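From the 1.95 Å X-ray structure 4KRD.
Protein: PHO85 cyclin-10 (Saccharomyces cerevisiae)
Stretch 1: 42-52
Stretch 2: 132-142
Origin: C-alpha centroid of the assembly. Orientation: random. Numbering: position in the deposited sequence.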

# COMPACT_ATOMS: atom_id res chain seq x y z
N ASN B 42 -24.20 7.87 -7.23
CA ASN B 42 -23.21 8.93 -7.38
C ASN B 42 -22.21 8.61 -8.48
O ASN B 42 -21.75 9.49 -9.19
CB ASN B 42 -22.48 9.19 -6.06
CG ASN B 42 -23.41 9.71 -4.98
OD1 ASN B 42 -24.55 10.09 -5.26
ND2 ASN B 42 -22.93 9.72 -3.74
N PHE B 43 -21.88 7.33 -8.60
CA PHE B 43 -20.96 6.84 -9.61
C PHE B 43 -21.56 7.10 -10.99
O PHE B 43 -20.96 7.75 -11.84
CB PHE B 43 -20.74 5.34 -9.37
CG PHE B 43 -19.65 4.71 -10.20
CD1 PHE B 43 -18.65 5.48 -10.78
CD2 PHE B 43 -19.61 3.33 -10.37
CE1 PHE B 43 -17.64 4.89 -11.53
CE2 PHE B 43 -18.61 2.73 -11.12
CZ PHE B 43 -17.63 3.52 -11.71
N LYS B 44 -22.77 6.59 -11.21
CA LYS B 44 -23.49 6.80 -12.46
C LYS B 44 -23.67 8.29 -12.79
O LYS B 44 -23.45 8.71 -13.92
CB LYS B 44 -24.85 6.10 -12.42
N GLU B 45 -24.06 9.08 -11.80
CA GLU B 45 -24.34 10.49 -12.05
C GLU B 45 -23.07 11.28 -12.39
O GLU B 45 -23.10 12.22 -13.19
CB GLU B 45 -25.08 11.11 -10.86
CG GLU B 45 -25.72 12.46 -11.17
CD GLU B 45 -26.37 13.08 -9.96
OE1 GLU B 45 -26.42 12.42 -8.90
OE2 GLU B 45 -26.83 14.24 -10.05
N THR B 46 -21.95 10.89 -11.79
CA THR B 46 -20.66 11.50 -12.11
C THR B 46 -20.34 11.26 -13.58
O THR B 46 -19.91 12.17 -14.30
CB THR B 46 -19.52 10.94 -11.23
OG1 THR B 46 -19.79 11.21 -9.85
CG2 THR B 46 -18.17 11.56 -11.60
N ILE B 47 -20.55 10.03 -14.03
CA ILE B 47 -20.36 9.70 -15.43
C ILE B 47 -21.27 10.55 -16.34
O ILE B 47 -20.82 11.13 -17.33
CB ILE B 47 -20.60 8.22 -15.71
CG1 ILE B 47 -19.49 7.38 -15.06
CG2 ILE B 47 -20.62 7.99 -17.22
CD1 ILE B 47 -19.86 5.92 -14.82
N GLU B 48 -22.54 10.64 -15.98
CA GLU B 48 -23.47 11.44 -16.78
C GLU B 48 -23.04 12.90 -16.88
O GLU B 48 -23.14 13.49 -17.95
CB GLU B 48 -24.90 11.32 -16.26
CG GLU B 48 -25.47 9.93 -16.49
CD GLU B 48 -26.79 9.69 -15.79
OE1 GLU B 48 -27.38 10.68 -15.26
OE2 GLU B 48 -27.25 8.52 -15.78
N LEU B 49 -22.55 13.48 -15.79
CA LEU B 49 -22.11 14.88 -15.82
C LEU B 49 -20.82 15.09 -16.60
O LEU B 49 -20.67 16.07 -17.32
CB LEU B 49 -22.03 15.47 -14.41
CG LEU B 49 -23.38 15.56 -13.72
CD1 LEU B 49 -23.24 15.97 -12.27
CD2 LEU B 49 -24.31 16.53 -14.47
N LEU B 50 -19.88 14.15 -16.48
CA LEU B 50 -18.68 14.23 -17.29
C LEU B 50 -19.03 14.18 -18.78
O LEU B 50 -18.44 14.88 -19.59
CB LEU B 50 -17.71 13.10 -16.91
CG LEU B 50 -17.11 13.32 -15.53
CD1 LEU B 50 -16.33 12.07 -15.07
CD2 LEU B 50 -16.23 14.56 -15.58
N LEU B 51 -19.97 13.31 -19.12
CA LEU B 51 -20.44 13.22 -20.50
C LEU B 51 -21.01 14.57 -20.95
O LEU B 51 -20.67 15.05 -22.02
CB LEU B 51 -21.51 12.12 -20.63
CG LEU B 51 -21.00 10.68 -20.65
CD1 LEU B 51 -22.14 9.69 -20.47
CD2 LEU B 51 -20.24 10.41 -21.94
N LYS B 52 -21.84 15.17 -20.11
CA LYS B 52 -22.38 16.50 -20.39
C LYS B 52 -21.28 17.54 -20.63
O LYS B 52 -21.28 18.23 -21.64
CB LYS B 52 -23.29 16.96 -19.26
CG LYS B 52 -24.66 16.33 -19.26
CD LYS B 52 -25.66 17.15 -18.43
CE LYS B 52 -27.05 16.53 -18.46
NZ LYS B 52 -27.08 15.17 -17.83
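Stretch 2 132-142: EVHRMIIAAVR

The contact between these two helices is wholly apolar and strikingly sparse: their axes come no closer than 11.9 Å, no hydrogen bond crosses between them, and only 258 Å² of surface, both sides summed, is buried where they meet. At such a separation the backbones cannot touch, and the gap is bridged by side chains alone, chiefly the aromatic ring of Phe43 and the branched chains of Ile47, Val133 and Ile137.

Stretch 2 is helical, as is stretch 1, and both helices continue past the last residues considered here. Regular i to i+4 backbone hydrogen bonds run through it, from Met136 N to Glu132 O (3.1 Å) as far as Arg142 N to Ile138 O (3.1 Å). The two chains run in broadly opposite directions, with an angle of 141° between their N-to-C vectors, so that the beginning of stretch 2 lies near the later part of stretch 1 and its end near Phe43. The register reflects this: the CA atoms of Ile47 and Val133 are 7.7 Å apart, while those of Phe43 and Ile137 are 9.1 Å apart. The helices thus diverge somewhat between these two pairs, and the long side chain of Phe43 spans the wider interval.

Val133, in the t rotamer, directs its CA-to-CB bond toward stretch 1 and makes the tightest contact, with its CG2 3.7 Å from Ile47 CG2. Val133 CG2 also lies 4.1 Å from Leu51 CD1; the CA-to-CB bond of Leu51 points sideways, but the end of its side chain comes nearer to stretch 2. One helical turn after Val133, Ile137 sets its CG1 3.8 Å from Ile47 CD1. Ile47 therefore packs against two residues four positions apart, a spacing that places both on the same side of their helix.

Phe43, with chi1 in the t well, points its CA-to-CB bond toward stretch 2, and its ring packs among residues of the later turns. The ring meets three residues there, all obliquely: Phe43 CE2 lies 4.0 Å from Val141 CG2 and 4.4 Å from Ile137 CG2, and Phe43 CZ lies 4.3 Å from Ala140 CB. Ala140 points its CB toward stretch 1, but this short side chain reaches no other residue of that helix. Ile137, touching both Phe43 and Ile47, links the two halves of the contact. Its neighbour Met136 contributes almost nothing, because the end of its side chain leads away from stretch 1.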

# COMPACT_ATOMS: atom_id res chain seq x y z
N GLU B 132 -17.02 5.04 -24.43
CA GLU B 132 -15.91 4.73 -23.50
C GLU B 132 -16.42 4.33 -22.12
O GLU B 132 -15.66 3.80 -21.30
CB GLU B 132 -14.96 5.92 -23.41
CG GLU B 132 -14.18 6.15 -24.72
CD GLU B 132 -13.67 7.57 -24.91
OE1 GLU B 132 -13.94 8.45 -24.07
OE2 GLU B 132 -12.99 7.81 -25.94
N VAL B 133 -17.71 4.55 -21.88
CA VAL B 133 -18.27 4.39 -20.53
C VAL B 133 -18.28 2.95 -19.99
O VAL B 133 -17.91 2.71 -18.84
CB VAL B 133 -19.68 4.99 -20.41
CG1 VAL B 133 -20.33 4.54 -19.10
CG2 VAL B 133 -19.61 6.51 -20.51
N HIS B 134 -18.70 2.00 -20.82
CA HIS B 134 -18.84 0.61 -20.38
C HIS B 134 -17.51 0.01 -19.89
O HIS B 134 -17.43 -0.59 -18.81
CB HIS B 134 -19.41 -0.22 -21.53
CG HIS B 134 -19.76 -1.63 -21.15
ND1 HIS B 134 -19.01 -2.71 -21.55
CD2 HIS B 134 -20.78 -2.12 -20.40
CE1 HIS B 134 -19.55 -3.82 -21.07
NE2 HIS B 134 -20.62 -3.49 -20.36
N ARG B 135 -16.46 0.18 -20.68
CA ARG B 135 -15.15 -0.35 -20.34
C ARG B 135 -14.50 0.44 -19.21
O ARG B 135 -13.70 -0.11 -18.45
CB ARG B 135 -14.24 -0.39 -21.57
CG ARG B 135 -14.64 -1.46 -22.59
CD ARG B 135 -13.66 -1.49 -23.76
NE ARG B 135 -13.97 -2.57 -24.69
CZ ARG B 135 -13.22 -2.89 -25.74
NH1 ARG B 135 -12.11 -2.22 -25.99
NH2 ARG B 135 -13.59 -3.89 -26.53
N MET B 136 -14.83 1.72 -19.11
CA MET B 136 -14.34 2.56 -18.01
C MET B 136 -14.88 2.09 -16.66
O MET B 136 -14.16 2.07 -15.66
CB MET B 136 -14.72 4.02 -18.25
CG MET B 136 -14.22 4.99 -17.18
SD MET B 136 -12.42 5.12 -17.08
CE MET B 136 -12.05 5.77 -18.71
N ILE B 137 -16.15 1.72 -16.64
CA ILE B 137 -16.79 1.19 -15.43
C ILE B 137 -16.11 -0.10 -14.98
O ILE B 137 -15.79 -0.27 -13.80
CB ILE B 137 -18.29 0.94 -15.66
CG1 ILE B 137 -19.04 2.27 -15.70
CG2 ILE B 137 -18.86 0.05 -14.58
CD1 ILE B 137 -20.46 2.17 -16.25
N ILE B 138 -15.91 -1.01 -15.92
CA ILE B 138 -15.19 -2.25 -15.66
C ILE B 138 -13.83 -1.98 -14.99
O ILE B 138 -13.53 -2.54 -13.93
CB ILE B 138 -15.00 -3.02 -16.96
CG1 ILE B 138 -16.36 -3.48 -17.50
CG2 ILE B 138 -14.10 -4.23 -16.75
CD1 ILE B 138 -16.25 -4.29 -18.77
N ALA B 139 -13.02 -1.13 -15.60
CA ALA B 139 -11.67 -0.83 -15.08
C ALA B 139 -11.68 -0.17 -13.70
O ALA B 139 -10.90 -0.54 -12.81
CB ALA B 139 -10.91 0.04 -16.09
N ALA B 140 -12.56 0.83 -13.52
CA ALA B 140 -12.58 1.59 -12.27
C ALA B 140 -13.04 0.73 -11.10
O ALA B 140 -12.53 0.85 -9.98
CB ALA B 140 -13.45 2.84 -12.41
N VAL B 141 -14.01 -0.14 -11.35
CA VAL B 141 -14.44 -1.04 -10.29
C VAL B 141 -13.33 -2.03 -9.95
O VAL B 141 -13.07 -2.27 -8.79
CB VAL B 141 -15.75 -1.80 -10.64
CG1 VAL B 141 -16.00 -2.92 -9.62
CG2 VAL B 141 -16.93 -0.82 -10.69
N ARG B 142 -12.68 -2.59 -10.97
CA ARG B 142 -11.68 -3.63 -10.74
C ARG B 142 -10.47 -3.08 -10.01
O ARG B 142 -9.99 -3.67 -9.05
CB ARG B 142 -11.28 -4.30 -12.07
CG ARG B 142 -10.21 -5.40 -11.93
CD ARG B 142 -10.69 -6.57 -11.05
NE ARG B 142 -9.83 -7.74 -11.21
CZ ARG B 142 -9.94 -8.84 -10.47
NH1 ARG B 142 -10.87 -8.91 -9.53
NH2 ARG B 142 -9.12 -9.86 -10.67